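Local atomic coordinates of multicopper oxidase type 1 (Nitrosomonas europaea, PDB entry 3G5W), a protein that binds copper at a blue copper site and at copper-oxygen clusters between its subunits, and is probably a laccase-like two-domain multicopper oxidase. Residues 200-206 / 248-254; 239-243 / 271-275. All blocks are in the same frame, centred on the assembly; numbering follows the deposited sequence.

Contact 1: residues 200-206 / 248-254; sequences HAIHTHG and WMIHDHV. With C2O (Cu-O-Cu linkage), chain P; C1O (Cu-O linkage), chain H.
Four histidines on and just beyond one strand pair, H203, H205, H251 and H253, hold three copper ions with NE2. H205 NE2 and H251 NE2 both bind CU2 of C2O at 2.0 Å. H253 NE2 binds CU3 of C2O at 2.3 Å, and H203 NE2 binds CU4 of C1O at 1.9 Å. The coppers are completed by H59, H61, H103 and H105 of the second subunit.

Strands 200-204 and 248-252 run antiparallel, with axes 4.7 Å apart at 171°. H203 and H251 form the hydrogen-bonded pair: H203 N to H251 O 2.9 Å, H251 N to H203 O 3.0 Å. I202-D252 and T204-I250 are the non-hydrogen-bonded pairs. H205 N to M249 O (2.9 Å) and H253 N to A201 O (2.7 Å) extend the ladder.

H203 (chi1 t) and H251 (chi1 p) project from the same face. The edge of the H253 ring meets the H203 face in an offset edge-to-face pair, centroids 5.6 Å apart. M249 CB lies over the H205 ring, 3.8 Å from its centroid. G206 has positive phi, and its CA sits 3.7 Å from the centroid of the W248 six-membered ring.

On the opposite face, I202 CG2 touches I250 CD1 at 3.8 Å. D252 OD1 accepts from A201 N (2.9 Å) and V254 N (3.0 Å), the latter an Asx turn. D252 OD2 accepts from H200 ND1 at 2.9 Å and also bonds H257.

H203 ND1 and H251 ND1 donate to the carbonyls of D226 and D252, and H205 ND1 bonds D72 of the second subunit. In these three rings NE2 is left to copper, as expected of an intersubunit trinuclear cluster.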
loop_
_atom_site.group_PDB
_atom_site.type_symbol
_atom_site.label_atom_id
_atom_site.label_comp_id
_atom_site.label_asym_id
_atom_site.label_seq_id
_atom_site.Cartn_x
_atom_site.Cartn_y
_atom_site.Cartn_z
ATOM N N HIS A 200 -1.200 6.917 0.512
ATOM C CA HIS A 200 -0.295 8.043 0.697
ATOM C C HIS A 200 0.849 7.583 1.582
ATOM O O HIS A 200 0.653 6.724 2.439
ATOM C CB HIS A 200 -1.028 9.226 1.344
ATOM C CG HIS A 200 -2.255 9.643 0.598
ATOM N ND1 HIS A 200 -2.205 10.447 -0.520
ATOM C CD2 HIS A 200 -3.558 9.334 0.783
ATOM C CE1 HIS A 200 -3.430 10.622 -0.987
ATOM N NE2 HIS A 200 -4.268 9.955 -0.215
ATOM N N ALA A 201 2.031 8.152 1.363
ATOM C CA ALA A 201 3.230 7.826 2.146
ATOM C C ALA A 201 3.748 9.092 2.840
ATOM O O ALA A 201 4.552 9.833 2.267
ATOM C CB ALA A 201 4.292 7.240 1.243
ATOM N N ILE A 202 3.271 9.349 4.056
ATOM C CA ILE A 202 3.525 10.628 4.707
ATOM C C ILE A 202 4.881 10.621 5.398
ATOM O O ILE A 202 5.093 9.897 6.376
ATOM C CB ILE A 202 2.397 11.062 5.691
ATOM C CG1 ILE A 202 1.028 11.123 4.990
ATOM C CG2 ILE A 202 2.731 12.410 6.345
ATOM C CD1 ILE A 202 0.974 12.041 3.771
ATOM N N HIS A 203 5.776 11.455 4.878
ATOM C CA HIS A 203 7.140 11.535 5.355
ATOM C C HIS A 203 7.407 12.874 6.059
ATOM O O HIS A 203 7.072 13.932 5.526
ATOM C CB HIS A 203 8.093 11.318 4.174
ATOM C CG HIS A 203 9.525 11.555 4.516
ATOM N ND1 HIS A 203 10.164 10.882 5.536
ATOM C CD2 HIS A 203 10.436 12.413 4.000
ATOM C CE1 HIS A 203 11.411 11.312 5.629
ATOM N NE2 HIS A 203 11.602 12.238 4.708
ATOM N N THR A 204 7.982 12.813 7.266
ATOM C CA THR A 204 8.336 14.017 8.031
ATOM C C THR A 204 9.857 14.139 8.219
ATOM O O THR A 204 10.501 13.229 8.748
ATOM C CB THR A 204 7.623 14.044 9.419
ATOM O OG1 THR A 204 6.208 13.873 9.244
ATOM C CG2 THR A 204 7.880 15.379 10.158
ATOM N N HIS A 205 10.418 15.262 7.777
ATOM C CA HIS A 205 11.854 15.543 7.923
ATOM C C HIS A 205 12.226 15.898 9.359
ATOM O O HIS A 205 11.419 16.477 10.084
ATOM C CB HIS A 205 12.250 16.727 7.047
ATOM C CG HIS A 205 12.200 16.457 5.574
ATOM N ND1 HIS A 205 13.077 17.047 4.691
ATOM C CD2 HIS A 205 11.384 15.674 4.828
ATOM C CE1 HIS A 205 12.800 16.642 3.461
ATOM N NE2 HIS A 205 11.780 15.802 3.518
ATOM N N GLY A 206 13.456 15.556 9.748
ATOM C CA GLY A 206 14.074 16.029 10.993
ATOM C C GLY A 206 13.598 15.440 12.308
ATOM O O GLY A 206 14.089 15.827 13.373
ATOM N N TRP A 248 11.031 22.291 8.509
ATOM C CA TRP A 248 10.993 20.871 8.164
ATOM C C TRP A 248 9.811 20.512 7.280
ATOM O O TRP A 248 8.664 20.798 7.621
ATOM C CB TRP A 248 10.914 20.031 9.435
ATOM C CG TRP A 248 12.004 20.297 10.425
ATOM C CD1 TRP A 248 11.893 20.972 11.610
ATOM C CD2 TRP A 248 13.372 19.903 10.311
ATOM N NE1 TRP A 248 13.112 21.004 12.252
ATOM C CE2 TRP A 248 14.036 20.352 11.476
ATOM C CE3 TRP A 248 14.101 19.196 9.342
ATOM C CZ2 TRP A 248 15.403 20.133 11.693
ATOM C CZ3 TRP A 248 15.462 18.974 9.561
ATOM C CH2 TRP A 248 16.094 19.433 10.733
ATOM N N MET A 249 10.094 19.867 6.156
ATOM C CA MET A 249 9.036 19.413 5.261
ATOM C C MET A 249 8.272 18.248 5.861
ATOM O O MET A 249 8.849 17.375 6.512
ATOM C CB MET A 249 9.606 18.966 3.913
ATOM C CG MET A 249 10.331 20.032 3.122
ATOM S SD MET A 249 9.417 21.566 2.811
ATOM C CE MET A 249 7.930 20.956 2.036
ATOM N N ILE A 250 6.964 18.259 5.650
ATOM C CA ILE A 250 6.151 17.058 5.756
ATOM C C ILE A 250 5.357 16.952 4.456
ATOM O O ILE A 250 4.735 17.921 4.023
ATOM C CB ILE A 250 5.250 17.038 7.026
ATOM C CG1 ILE A 250 4.054 16.096 6.837
ATOM C CG2 ILE A 250 4.787 18.437 7.408
ATOM C CD1 ILE A 250 3.368 15.749 8.133
ATOM N N HIS A 251 5.426 15.787 3.814
ATOM C CA HIS A 251 4.837 15.614 2.490
ATOM C C HIS A 251 4.596 14.150 2.149
ATOM O O HIS A 251 5.199 13.251 2.740
ATOM C CB HIS A 251 5.735 16.252 1.415
ATOM C CG HIS A 251 7.060 15.575 1.251
ATOM N ND1 HIS A 251 7.294 14.627 0.279
ATOM C CD2 HIS A 251 8.217 15.694 1.945
ATOM C CE1 HIS A 251 8.542 14.200 0.371
ATOM N NE2 HIS A 251 9.123 14.828 1.376
ATOM N N ASP A 252 3.707 13.931 1.185
ATOM C CA ASP A 252 3.502 12.618 0.613
ATOM C C ASP A 252 4.754 12.283 -0.185
ATOM O O ASP A 252 5.225 13.097 -0.997
ATOM C CB ASP A 252 2.272 12.634 -0.300
ATOM C CG ASP A 252 1.770 11.245 -0.633
ATOM O OD1 ASP A 252 2.557 10.269 -0.576
ATOM O OD2 ASP A 252 0.579 11.133 -0.966
ATOM N N HIS A 253 5.308 11.103 0.062
ATOM C CA HIS A 253 6.504 10.673 -0.650
ATOM C C HIS A 253 6.199 9.949 -1.959
ATOM O O HIS A 253 7.120 9.544 -2.675
ATOM C CB HIS A 253 7.433 9.840 0.242
ATOM C CG HIS A 253 8.881 9.995 -0.106
ATOM N ND1 HIS A 253 9.423 9.497 -1.272
ATOM C CD2 HIS A 253 9.899 10.597 0.555
ATOM C CE1 HIS A 253 10.710 9.792 -1.319
ATOM N NE2 HIS A 253 11.026 10.452 -0.219
ATOM N N VAL A 254 4.917 9.769 -2.283
ATOM C CA VAL A 254 4.592 9.417 -3.664
ATOM C C VAL A 254 4.628 10.688 -4.500
ATOM O O VAL A 254 3.842 11.629 -4.299
ATOM C CB VAL A 254 3.349 8.468 -3.862
ATOM C CG1 VAL A 254 2.659 8.088 -2.549
ATOM C CG2 VAL A 254 2.394 8.947 -4.959
HETATM CU CU2 C2O P . 11.072 15.320 1.693
HETATM CU CU3 C2O P . 13.070 10.827 0.674
HETATM O O1 C2O P . 11.981 13.259 1.002
HETATM CU CU4 C1O H . 13.295 12.940 4.106
HETATM O O3 C1O H . 14.533 12.684 6.621
#

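Contact 2: residues 239-243 / 271-275; sequences ILNMD and TIEYE
Apolar packing carries most of this contact, which buries 190 Å² in all. The two segments are not paired as strands. Their nearest CA atoms, those of M242 and Y274, are 8.5 Å apart, so side chains bridge the gap, and the Y274 hydroxyl reaches the backbone of M242 and D243. Residues 239-241 are extended and belong to strand 235-241. Residues 271-274 are extended and end strand 269-274. L240, M242, I272 and Y274 all point CA-to-CB toward the other segment, in the alternation of a beta strand. L240 and I272 share the m,t rotamer, and their CD1 atoms meet at 4.4 Å. M242 SD lies 4.3 Å from I272 CG2. M242 CB is 3.9 Å from Y274 CZ. V182 of strand 180-182 also touches M242, I272 and Y274.

There is one Met-aromatic contact. M242 has chi1 and chi2 both m and chi3 at 95°. This places SD 5.1 Å from the centroid of the Y274 ring, in an oblique position 48° off the normal.

The polar contacts lie at the tip of Y274. M242 centres an inverse gamma turn (phi -87°, psi 77°), closed by a weak bond from D243 N to N241 O of 3.1 Å. Y274 OH is 3.1 Å from M242 C. D243 N is 3.2 Å from Y274 OH, but the angle is too poor for a hydrogen bond. The hydroxyl is instead hydrogen-bonded to N244 N. The CA-to-CB bond of D243 points away from residues 271-275, and its OD1 makes a salt bridge with R66 of the second subunit.

This is face-to-face packing between the two sheets of a cupredoxin-type beta sandwich.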
loop_
_atom_site.group_PDB
_atom_site.type_symbol
_atom_site.label_atom_id
_atom_site.label_comp_id
_atom_site.label_asym_id
_atom_site.label_seq_id
_atom_site.Cartn_x
_atom_site.Cartn_y
_atom_site.Cartn_z
ATOM N N ILE A 239 2.817 10.498 16.630
ATOM C CA ILE A 239 3.310 11.410 17.659
ATOM C C ILE A 239 4.776 11.783 17.389
ATOM O O ILE A 239 5.614 10.913 17.135
ATOM C CB ILE A 239 3.049 10.861 19.095
ATOM C CG1 ILE A 239 1.606 11.180 19.504
ATOM C CG2 ILE A 239 3.973 11.529 20.127
ATOM C CD1 ILE A 239 0.678 10.013 19.557
ATOM N N LEU A 240 5.058 13.084 17.401
ATOM C CA LEU A 240 6.393 13.595 17.126
ATOM C C LEU A 240 6.863 14.469 18.284
ATOM O O LEU A 240 6.157 15.400 18.692
ATOM C CB LEU A 240 6.395 14.424 15.827
ATOM C CG LEU A 240 5.897 13.881 14.481
ATOM C CD1 LEU A 240 5.614 15.048 13.522
ATOM C CD2 LEU A 240 6.912 12.963 13.856
ATOM N N ASN A 241 8.045 14.171 18.815
ATOM C CA ASN A 241 8.661 15.020 19.837
ATOM C C ASN A 241 9.391 16.150 19.130
ATOM O O ASN A 241 10.266 15.902 18.294
ATOM C CB ASN A 241 9.629 14.225 20.730
ATOM C CG ASN A 241 8.941 13.118 21.522
ATOM O OD1 ASN A 241 7.788 13.250 21.946
ATOM N ND2 ASN A 241 9.654 12.008 21.726
ATOM N N MET A 242 9.012 17.391 19.440
ATOM C CA MET A 242 9.581 18.556 18.764
ATOM C C MET A 242 10.871 19.002 19.452
ATOM O O MET A 242 10.876 19.985 20.191
ATOM C CB MET A 242 8.575 19.719 18.706
ATOM C CG MET A 242 7.299 19.474 17.881
ATOM S SD MET A 242 7.578 19.044 16.133
ATOM C CE MET A 242 7.507 17.294 16.280
ATOM N N ASP A 243 11.960 18.279 19.195
ATOM C CA ASP A 243 13.225 18.512 19.894
ATOM C C ASP A 243 14.355 19.002 18.980
ATOM O O ASP A 243 15.526 18.946 19.351
ATOM C CB ASP A 243 13.662 17.227 20.602
ATOM C CG ASP A 243 13.903 16.070 19.630
ATOM O OD1 ASP A 243 14.193 14.955 20.112
ATOM O OD2 ASP A 243 13.806 16.261 18.391
ATOM N N THR A 271 4.975 22.503 5.890
ATOM C CA THR A 271 6.196 22.556 6.692
ATOM C C THR A 271 5.883 22.603 8.178
ATOM O O THR A 271 4.778 22.984 8.579
ATOM C CB THR A 271 7.085 23.778 6.335
ATOM O OG1 THR A 271 6.410 24.987 6.703
ATOM C CG2 THR A 271 7.399 23.810 4.852
ATOM N N ILE A 272 6.865 22.210 8.983
ATOM C CA ILE A 272 6.867 22.456 10.419
ATOM C C ILE A 272 7.825 23.620 10.678
ATOM O O ILE A 272 8.992 23.554 10.290
ATOM C CB ILE A 272 7.349 21.214 11.209
ATOM C CG1 ILE A 272 6.359 20.050 11.057
ATOM C CG2 ILE A 272 7.585 21.563 12.688
ATOM C CD1 ILE A 272 6.953 18.690 11.425
ATOM N N GLU A 273 7.323 24.676 11.319
ATOM C CA GLU A 273 8.121 25.872 11.651
ATOM C C GLU A 273 8.336 25.994 13.160
ATOM O O GLU A 273 7.371 26.130 13.914
ATOM C CB GLU A 273 7.412 27.146 11.161
ATOM C CG GLU A 273 7.185 27.247 9.656
ATOM C CD GLU A 273 6.346 28.455 9.250
ATOM O OE1 GLU A 273 6.305 28.768 8.037
ATOM O OE2 GLU A 273 5.719 29.096 10.128
ATOM N N TYR A 274 9.594 25.953 13.604
ATOM C CA TYR A 274 9.913 26.228 15.008
ATOM C C TYR A 274 10.088 27.725 15.227
ATOM O O TYR A 274 10.756 28.401 14.440
ATOM C CB TYR A 274 11.211 25.564 15.416
ATOM C CG TYR A 274 11.163 24.089 15.706
ATOM C CD1 TYR A 274 11.391 23.626 17.000
ATOM C CD2 TYR A 274 10.955 23.152 14.687
ATOM C CE1 TYR A 274 11.396 22.285 17.284
ATOM C CE2 TYR A 274 10.957 21.790 14.967
ATOM C CZ TYR A 274 11.182 21.374 16.270
ATOM O OH TYR A 274 11.213 20.049 16.593
ATOM N N GLU A 275 9.517 28.242 16.309
ATOM C CA GLU A 275 9.635 29.673 16.577
ATOM C C GLU A 275 11.082 30.086 16.855
ATOM O O GLU A 275 11.455 31.227 16.600
ATOM C CB GLU A 275 8.682 30.130 17.686
ATOM C CG GLU A 275 8.864 29.477 19.025
ATOM C CD GLU A 275 7.980 30.106 20.096
ATOM O OE1 GLU A 275 6.739 30.160 19.904
ATOM O OE2 GLU A 275 8.529 30.535 21.134
#

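Overall arrangement
Both contacts are buried and lie in the same cupredoxin-type domain, but they join its parts differently. Contact 1 works within one sheet, through paired backbones and metal ligands. Contact 2 spans two sheets with apolar side chains and has no hydrogen bond between its segments. Strands 247-252 and 269-274 are neighbours in the shared sheet, and W248 O meets I272 N at 2.7 Å, a probable hydrogen bond. W248 also packs on Y274, with W248 NE1 3.6 Å from Y274 CE2; this NE1 is hydrogen-bonded to N244 O. The second subunit completes the copper sites of contact 1. In contact 2 it reaches only D243, at the partly exposed margin. The two centres are about 13 Å apart.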